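Local coordinates for periplasmic binding protein/LacI transcriptional regulator (PDB 3BRS) that probably binds a sugar in the cleft between its two lobes, as solute-binding components of bacterial transporters do, at residues I11-D16 with S143-D148; S19-V24 with V95-M100. All blocks are in the same frame, centred on the assembly; numbering follows the deposited sequence.

Interaction 1: residues I11-D16 with S143-D148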
ATOM      1  N   ILE A  11       4.706  -6.226  12.059  1.00 29.85           N
ATOM      2  CA  ILE A  11       3.369  -6.778  11.773  1.00 31.78           C
ATOM      3  C   ILE A  11       2.912  -6.196  10.499  1.00 32.57           C
ATOM      4  O   ILE A  11       2.285  -5.151  10.510  1.00 30.82           O
ATOM      5  CB  ILE A  11       2.321  -6.525  12.880  1.00 31.93           C
ATOM      6  CG1 ILE A  11       2.878  -6.907  14.268  1.00 23.99           C
ATOM      7  CG2 ILE A  11       0.943  -7.150  12.544  1.00 29.07           C
ATOM      8  CD1 ILE A  11       1.871  -6.610  15.448  1.00 31.33           C
ATOM      9  N   PRO A  12       3.317  -6.795   9.376  1.00 34.31           N
ATOM     10  CA  PRO A  12       2.818  -6.282   8.075  1.00 31.92           C
ATOM     11  C   PRO A  12       1.307  -6.561   7.899  1.00 32.64           C
ATOM     12  O   PRO A  12       0.672  -7.114   8.792  1.00 34.10           O
ATOM     13  CB  PRO A  12       3.637  -7.021   7.044  1.00 31.61           C
ATOM     14  CG  PRO A  12       4.735  -7.811   7.821  1.00 36.56           C
ATOM     15  CD  PRO A  12       4.204  -7.954   9.229  1.00 35.47           C
ATOM     16  N   LYS A  13       0.689  -6.097   6.812  1.00 32.38           N
ATOM     17  CA  LYS A  13      -0.728  -6.385   6.589  1.00 28.55           C
ATOM     18  C   LYS A  13      -0.865  -7.828   6.161  1.00 30.07           C
ATOM     19  O   LYS A  13      -1.893  -8.445   6.511  1.00 29.43           O
ATOM     20  CB  LYS A  13      -1.272  -5.540   5.455  1.00 28.49           C
ATOM     21  CG  LYS A  13      -1.353  -4.030   5.816  1.00 21.27           C
ATOM     22  CD  LYS A  13      -2.043  -3.368   4.645  1.00 31.84           C
ATOM     23  CE  LYS A  13      -2.333  -1.896   4.885  1.00 34.69           C
ATOM     24  NZ  LYS A  13      -2.433  -1.220   3.529  1.00 39.97           N
ATOM     25  N   VAL A  14       0.129  -8.320   5.380  1.00 26.83           N
ATOM     26  CA  VAL A  14       0.342  -9.741   5.043  1.00 33.17           C
ATOM     27  C   VAL A  14       1.829 -10.057   4.852  1.00 35.45           C
ATOM     28  O   VAL A  14       2.611  -9.180   4.508  1.00 36.51           O
ATOM     29  CB  VAL A  14      -0.240 -10.216   3.621  1.00 32.16           C
ATOM     30  CG1 VAL A  14      -1.762 -10.276   3.561  1.00 46.65           C
ATOM     31  CG2 VAL A  14       0.327  -9.348   2.539  1.00 36.59           C
ATOM     32  N   LEU A  15       2.167 -11.338   4.962  1.00 38.26           N
ATOM     33  CA  LEU A  15       3.454 -11.861   4.498  1.00 44.12           C
ATOM     34  C   LEU A  15       3.193 -12.742   3.283  1.00 48.20           C
ATOM     35  O   LEU A  15       3.179 -13.933   3.415  1.00 49.59           O
ATOM     36  CB  LEU A  15       4.125 -12.692   5.615  1.00 45.06           C
ATOM     37  CG  LEU A  15       4.774 -11.910   6.772  1.00 53.47           C
ATOM     38  CD1 LEU A  15       4.483 -12.608   8.060  1.00 42.25           C
ATOM     39  CD2 LEU A  15       6.280 -11.761   6.530  1.00 43.09           C
ATOM     40  N   ASP A  16       2.960 -12.154   2.117  1.00 51.86           N
ATOM     41  CA  ASP A  16       2.474 -12.893   0.969  1.00 55.23           C
ATOM     42  C   ASP A  16       3.690 -13.387   0.224  1.00 59.04           C
ATOM     43  O   ASP A  16       3.907 -14.588   0.156  1.00 61.87           O
ATOM     44  CB  ASP A  16       1.578 -12.015   0.065  1.00 56.34           C
ATOM     45  CG  ASP A  16       1.056 -12.762  -1.197  1.00 80.11           C
ATOM     46  OD1 ASP A  16       0.039 -12.349  -1.815  1.00 51.33           O
ATOM     47  OD2 ASP A  16       1.676 -13.763  -1.579  1.00 51.73           O
ATOM     48  N   SER A 143      -8.324   0.777   4.218  1.00 29.21           N
ATOM     49  CA  SER A 143      -6.973   0.977   4.654  1.00 28.74           C
ATOM     50  C   SER A 143      -6.656   2.337   4.272  1.00 24.80           C
ATOM     51  O   SER A 143      -7.111   2.733   3.284  1.00 24.81           O
ATOM     52  CB  SER A 143      -5.987   0.108   3.893  1.00 32.91           C
ATOM     53  OG  SER A 143      -6.095   0.453   2.583  1.00 32.47           O
ATOM     54  N   LYS A 144      -5.779   3.018   4.994  1.00 23.81           N
ATOM     55  CA  LYS A 144      -5.445   4.371   4.721  1.00 24.69           C
ATOM     56  C   LYS A 144      -4.674   4.555   3.400  1.00 25.31           C
ATOM     57  O   LYS A 144      -4.933   5.589   2.665  1.00 28.01           O
ATOM     58  CB  LYS A 144      -4.654   4.911   5.903  1.00 27.39           C
ATOM     59  CG  LYS A 144      -4.395   6.364   5.765  1.00 34.12           C
ATOM     60  CD  LYS A 144      -3.977   6.872   7.057  1.00 37.08           C
ATOM     61  CE  LYS A 144      -4.027   8.371   6.998  1.00 39.45           C
ATOM     62  NZ  LYS A 144      -2.828   8.775   6.256  1.00 37.68           N
ATOM     63  N   THR A 145      -3.846   3.577   3.015  1.00 25.94           N
ATOM     64  CA  THR A 145      -3.120   3.682   1.685  1.00 28.00           C
ATOM     65  C   THR A 145      -4.155   3.619   0.496  1.00 30.41           C
ATOM     66  O   THR A 145      -4.048   4.387  -0.468  1.00 31.69           O
ATOM     67  CB  THR A 145      -2.083   2.607   1.487  1.00 28.54           C
ATOM     68  OG1 THR A 145      -2.705   1.301   1.697  1.00 35.61           O
ATOM     69  CG2 THR A 145      -1.009   2.808   2.426  1.00 31.77           C
ATOM     70  N   ALA A 146      -5.220   2.806   0.597  1.00 30.14           N
ATOM     71  CA  ALA A 146      -6.264   2.825  -0.496  1.00 28.83           C
ATOM     72  C   ALA A 146      -6.964   4.164  -0.586  1.00 30.59           C
ATOM     73  O   ALA A 146      -7.205   4.663  -1.680  1.00 31.86           O
ATOM     74  CB  ALA A 146      -7.378   1.757  -0.285  1.00 28.70           C
ATOM     75  N   MET A 147      -7.394   4.679   0.586  1.00 29.94           N
ATOM     76  CA  MET A 147      -8.059   5.968   0.683  1.00 29.66           C
ATOM     77  C   MET A 147      -7.242   7.066   0.137  1.00 28.72           C
ATOM     78  O   MET A 147      -7.790   7.922  -0.501  1.00 29.39           O
ATOM     79  CB  MET A 147      -8.440   6.313   2.152  1.00 34.54           C
ATOM     80  CG  MET A 147      -9.065   5.123   3.013  1.00 45.29           C
ATOM     81  SD  MET A 147      -9.499   5.328   4.817  1.00 28.30           S
ATOM     82  CE  MET A 147      -9.870   7.054   4.792  1.00 47.31           C
ATOM     83  N   ASP A 148      -5.955   7.136   0.487  1.00 25.67           N
ATOM     84  CA  ASP A 148      -5.100   8.266   0.077  1.00 28.44           C
ATOM     85  C   ASP A 148      -4.864   8.229  -1.452  1.00 26.07           C
ATOM     86  O   ASP A 148      -4.905   9.213  -2.117  1.00 29.01           O
ATOM     87  CB  ASP A 148      -3.725   8.295   0.826  1.00 31.85           C
ATOM     88  CG  ASP A 148      -3.821   8.765   2.303  1.00 47.30           C
ATOM     89  OD1 ASP A 148      -4.912   9.113   2.779  1.00 35.09           O
ATOM     90  OD2 ASP A 148      -2.793   8.746   3.015  1.00 35.17           O
TER

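Interaction 2: residues S19-V24 with V95-M100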
ATOM      1  N   SER A  19       3.808 -11.251  -3.306  1.00 51.84           N
ATOM      2  CA  SER A  19       3.757  -9.772  -3.214  1.00 47.93           C
ATOM      3  C   SER A  19       5.171  -9.150  -3.254  1.00 46.81           C
ATOM      4  O   SER A  19       6.029  -9.454  -2.458  1.00 49.63           O
ATOM      5  CB  SER A  19       3.006  -9.327  -1.968  1.00 45.60           C
ATOM      6  OG  SER A  19       3.282  -7.978  -1.705  1.00 35.32           O
ATOM      7  N   ASP A  20       5.431  -8.270  -4.179  1.00 43.51           N
ATOM      8  CA  ASP A  20       6.739  -7.786  -4.251  1.00 44.49           C
ATOM      9  C   ASP A  20       6.901  -6.595  -3.307  1.00 43.79           C
ATOM     10  O   ASP A  20       8.016  -6.258  -2.960  1.00 47.18           O
ATOM     11  CB  ASP A  20       7.111  -7.496  -5.706  1.00 46.56           C
ATOM     12  CG  ASP A  20       8.431  -6.910  -5.833  1.00 33.57           C
ATOM     13  OD1 ASP A  20       8.621  -5.787  -5.338  1.00 57.39           O
ATOM     14  OD2 ASP A  20       9.317  -7.558  -6.433  1.00 60.59           O
ATOM     15  N   PHE A  21       5.810  -5.968  -2.878  1.00 40.32           N
ATOM     16  CA  PHE A  21       5.895  -4.936  -1.834  1.00 37.97           C
ATOM     17  C   PHE A  21       6.212  -5.569  -0.470  1.00 36.89           C
ATOM     18  O   PHE A  21       7.126  -5.139   0.206  1.00 34.64           O
ATOM     19  CB  PHE A  21       4.588  -4.161  -1.677  1.00 35.79           C
ATOM     20  CG  PHE A  21       4.684  -3.005  -0.721  1.00 35.46           C
ATOM     21  CD1 PHE A  21       4.328  -3.142   0.613  1.00 36.62           C
ATOM     22  CD2 PHE A  21       5.105  -1.747  -1.169  1.00 37.38           C
ATOM     23  CE1 PHE A  21       4.460  -2.060   1.508  1.00 30.15           C
ATOM     24  CE2 PHE A  21       5.192  -0.677  -0.282  1.00 33.20           C
ATOM     25  CZ  PHE A  21       4.839  -0.845   1.048  1.00 28.60           C
ATOM     26  N   TRP A  22       5.392  -6.527  -0.047  1.00 34.93           N
ATOM     27  CA  TRP A  22       5.564  -7.068   1.275  1.00 34.62           C
ATOM     28  C   TRP A  22       6.851  -7.811   1.356  1.00 35.16           C
ATOM     29  O   TRP A  22       7.519  -7.785   2.402  1.00 35.80           O
ATOM     30  CB  TRP A  22       4.334  -7.892   1.805  1.00 34.18           C
ATOM     31  CG  TRP A  22       3.134  -6.924   1.970  1.00 29.25           C
ATOM     32  CD1 TRP A  22       2.030  -6.872   1.180  1.00 36.22           C
ATOM     33  CD2 TRP A  22       3.023  -5.812   2.883  1.00 37.53           C
ATOM     34  NE1 TRP A  22       1.208  -5.843   1.552  1.00 34.26           N
ATOM     35  CE2 TRP A  22       1.783  -5.161   2.598  1.00 29.06           C
ATOM     36  CE3 TRP A  22       3.825  -5.314   3.919  1.00 26.36           C
ATOM     37  CZ2 TRP A  22       1.331  -4.035   3.307  1.00 29.65           C
ATOM     38  CZ3 TRP A  22       3.361  -4.186   4.650  1.00 30.06           C
ATOM     39  CH2 TRP A  22       2.136  -3.547   4.305  1.00 32.95           C
ATOM     40  N   SER A  23       7.243  -8.446   0.265  1.00 33.72           N
ATOM     41  CA  SER A  23       8.503  -9.219   0.273  1.00 32.67           C
ATOM     42  C   SER A  23       9.694  -8.337   0.481  1.00 30.03           C
ATOM     43  O   SER A  23      10.575  -8.712   1.186  1.00 30.81           O
ATOM     44  CB  SER A  23       8.704 -10.035  -1.015  1.00 32.86           C
ATOM     45  OG  SER A  23       7.648 -10.972  -1.163  1.00 55.60           O
ATOM     46  N   VAL A  24       9.779  -7.228  -0.224  1.00 28.77           N
ATOM     47  CA  VAL A  24      10.951  -6.367  -0.146  1.00 30.72           C
ATOM     48  C   VAL A  24      11.040  -5.540   1.150  1.00 31.93           C
ATOM     49  O   VAL A  24      12.136  -5.305   1.678  1.00 32.01           O
ATOM     50  CB  VAL A  24      10.982  -5.503  -1.380  1.00 35.17           C
ATOM     51  CG1 VAL A  24      11.958  -4.358  -1.251  1.00 44.32           C
ATOM     52  CG2 VAL A  24      11.332  -6.390  -2.617  1.00 41.45           C
ATOM     53  N   VAL A  95       4.658   3.200  12.850  1.00 28.28           N
ATOM     54  CA  VAL A  95       3.733   2.821  11.789  1.00 26.06           C
ATOM     55  C   VAL A  95       4.484   2.762  10.442  1.00 28.84           C
ATOM     56  O   VAL A  95       5.177   3.678  10.118  1.00 31.37           O
ATOM     57  CB  VAL A  95       2.523   3.616  11.752  1.00 26.51           C
ATOM     58  CG1 VAL A  95       1.870   3.447  10.371  1.00 36.84           C
ATOM     59  CG2 VAL A  95       1.550   3.145  12.897  1.00 33.22           C
ATOM     60  N   ILE A  96       4.407   1.619   9.729  1.00 29.00           N
ATOM     61  CA  ILE A  96       5.012   1.510   8.413  1.00 32.76           C
ATOM     62  C   ILE A  96       3.916   1.353   7.279  1.00 34.37           C
ATOM     63  O   ILE A  96       2.893   0.680   7.454  1.00 34.29           O
ATOM     64  CB  ILE A  96       5.889   0.308   8.384  1.00 34.60           C
ATOM     65  CG1 ILE A  96       5.121  -0.844   9.013  1.00 28.70           C
ATOM     66  CG2 ILE A  96       7.312   0.619   8.985  1.00 36.27           C
ATOM     67  CD1 ILE A  96       5.658  -2.226   8.589  1.00 25.70           C
ATOM     68  N   ASP A  97       4.115   1.988   6.135  1.00 35.96           N
ATOM     69  CA  ASP A  97       3.145   1.881   5.020  1.00 32.49           C
ATOM     70  C   ASP A  97       1.773   2.505   5.244  1.00 30.34           C
ATOM     71  O   ASP A  97       1.427   3.364   4.480  1.00 27.16           O
ATOM     72  CB  ASP A  97       3.011   0.418   4.620  1.00 34.84           C
ATOM     73  CG  ASP A  97       1.981   0.197   3.512  1.00 56.69           C
ATOM     74  OD1 ASP A  97       2.086   0.847   2.482  1.00 41.05           O
ATOM     75  OD2 ASP A  97       1.068  -0.613   3.653  1.00 42.83           O
ATOM     76  N   SER A  98       1.015   2.163   6.311  1.00 30.13           N
ATOM     77  CA  SER A  98      -0.434   2.443   6.303  1.00 30.77           C
ATOM     78  C   SER A  98      -0.861   2.860   7.653  1.00 32.49           C
ATOM     79  O   SER A  98      -0.744   2.057   8.570  1.00 32.47           O
ATOM     80  CB  SER A  98      -1.254   1.241   5.901  1.00 31.07           C
ATOM     81  OG  SER A  98      -2.531   1.695   5.432  1.00 31.07           O
ATOM     82  N   GLY A  99      -1.276   4.127   7.793  1.00 27.48           N
ATOM     83  CA  GLY A  99      -1.555   4.686   9.135  1.00 27.64           C
ATOM     84  C   GLY A  99      -2.957   4.438   9.688  1.00 28.35           C
ATOM     85  O   GLY A  99      -3.854   3.821   9.023  1.00 25.79           O
ATOM     86  N   MET A 100      -3.131   4.889  10.928  1.00 28.90           N
ATOM     87  CA  MET A 100      -4.441   5.045  11.595  1.00 30.57           C
ATOM     88  C   MET A 100      -4.935   6.560  11.645  1.00 35.73           C
ATOM     89  O   MET A 100      -4.162   7.491  11.555  1.00 34.42           O
ATOM     90  CB  MET A 100      -4.353   4.491  12.986  1.00 31.56           C
ATOM     91  CG  MET A 100      -3.991   2.947  12.974  1.00 25.68           C
ATOM     92  SD  MET A 100      -3.688   2.174  14.586  1.00 26.25           S
ATOM     93  CE  MET A 100      -2.004   2.664  14.583  1.00 32.93           C
TER

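Interaction 1: residues I11-D16 with S143-D148
The ammonium group of Lys13 is approached by several groups at once. Its NZ stands 3.1 Å from Thr145 OG1, the two side chains meeting tip to tip, and rests 3.8 Å from Ser143 CB. A long, weak ion pair with Asp97 adds a negative charge nearby. Lys13 is extended beyond CG, with CG anti to its own carbonyl carbon (chi1 -69°), and this nearly straight chain carries the charge from the loop after strand 7-11 to the start of helix 144-157, while Trp22 packs against its flank. Ser143 is the N-cap of that helix: its OG accepts the amide of Ala146, N to OG 3.2 Å with an N-H...O angle of 157°, and is also hydrogen-bonded to the carbonyl of Val140. Within the first turn, Lys144 NZ and Asp148 OD2 form an i to i+4 salt bridge of 3.2 Å, made through the syn lone pair of the carboxylate. Strands 7-11 and 133-138 belong to different sheets, so the lysine spans from one lobe to the other. A buried ammonium ion beside a helix N terminus should be electrostatically costly, and the carboxylate of Asp97 would offset part of that cost.

Interaction 2: residues S19-V24 with V95-M100
Asp97 presents its carboxylate to two aromatic rings of helix 20-36, one oxygen to each. OD2 lies 3.2 Å from Trp22 CH2, the indole and carboxylate planes standing almost perpendicular at 84°. OD1 comes within 3.5 Å of Phe21 CZ, and here the planes are inclined by 50°. The rings are also turned against each other: Phe21 directs its edge at the indole, CD1 sitting 3.7 Å above the centre of one Trp22 face. With CG of Phe21 anti to the backbone N (chi1 -174°) and that of Trp22 anti to the carbonyl carbon, the neighbouring side chains leave the helix differently yet converge on the same carboxylate. Trp22 NE1 is hydrogen-bonded to Glu48, which should restrain the indole's rotation, and the helix start is capped by Ser19 OG, 3.1 Å from Trp22 N. Asp97 itself occupies the middle of a classic gamma turn closed by Ser98 N and Ile96 O at 2.7 Å, which bends the chain just after strand 92-96. Aromatic rings beside a carboxylate at the C-terminal end of a parallel sheet resemble the sugar sites of periplasmic binding proteins, consistent with a place in the ligand cleft.

Interactions 1 and 2 adjoin near the middle of the molecule, their centres about 6 Å apart, and along the chain 19-24 with 95-100 is nested within the loop closed by 11-16 with 143-148. Asp97 is the main joint between them: its OD2 is 3.6 Å from Lys13 NZ, while its carbonyl O touches Thr145 CG2 at 3.2 Å. Beside it Ser98 OG lies 3.3 Å from Thr145 N, and Val14 CG2 packs on Trp22 CD1 at 3.3 Å. Two loops of one lobe, 11-16 and the one after strand 92-96, thus meet the start of helix 144-157 of the other, with the rings of helix 20-36 packed behind them, where this fold usually receives its ligand.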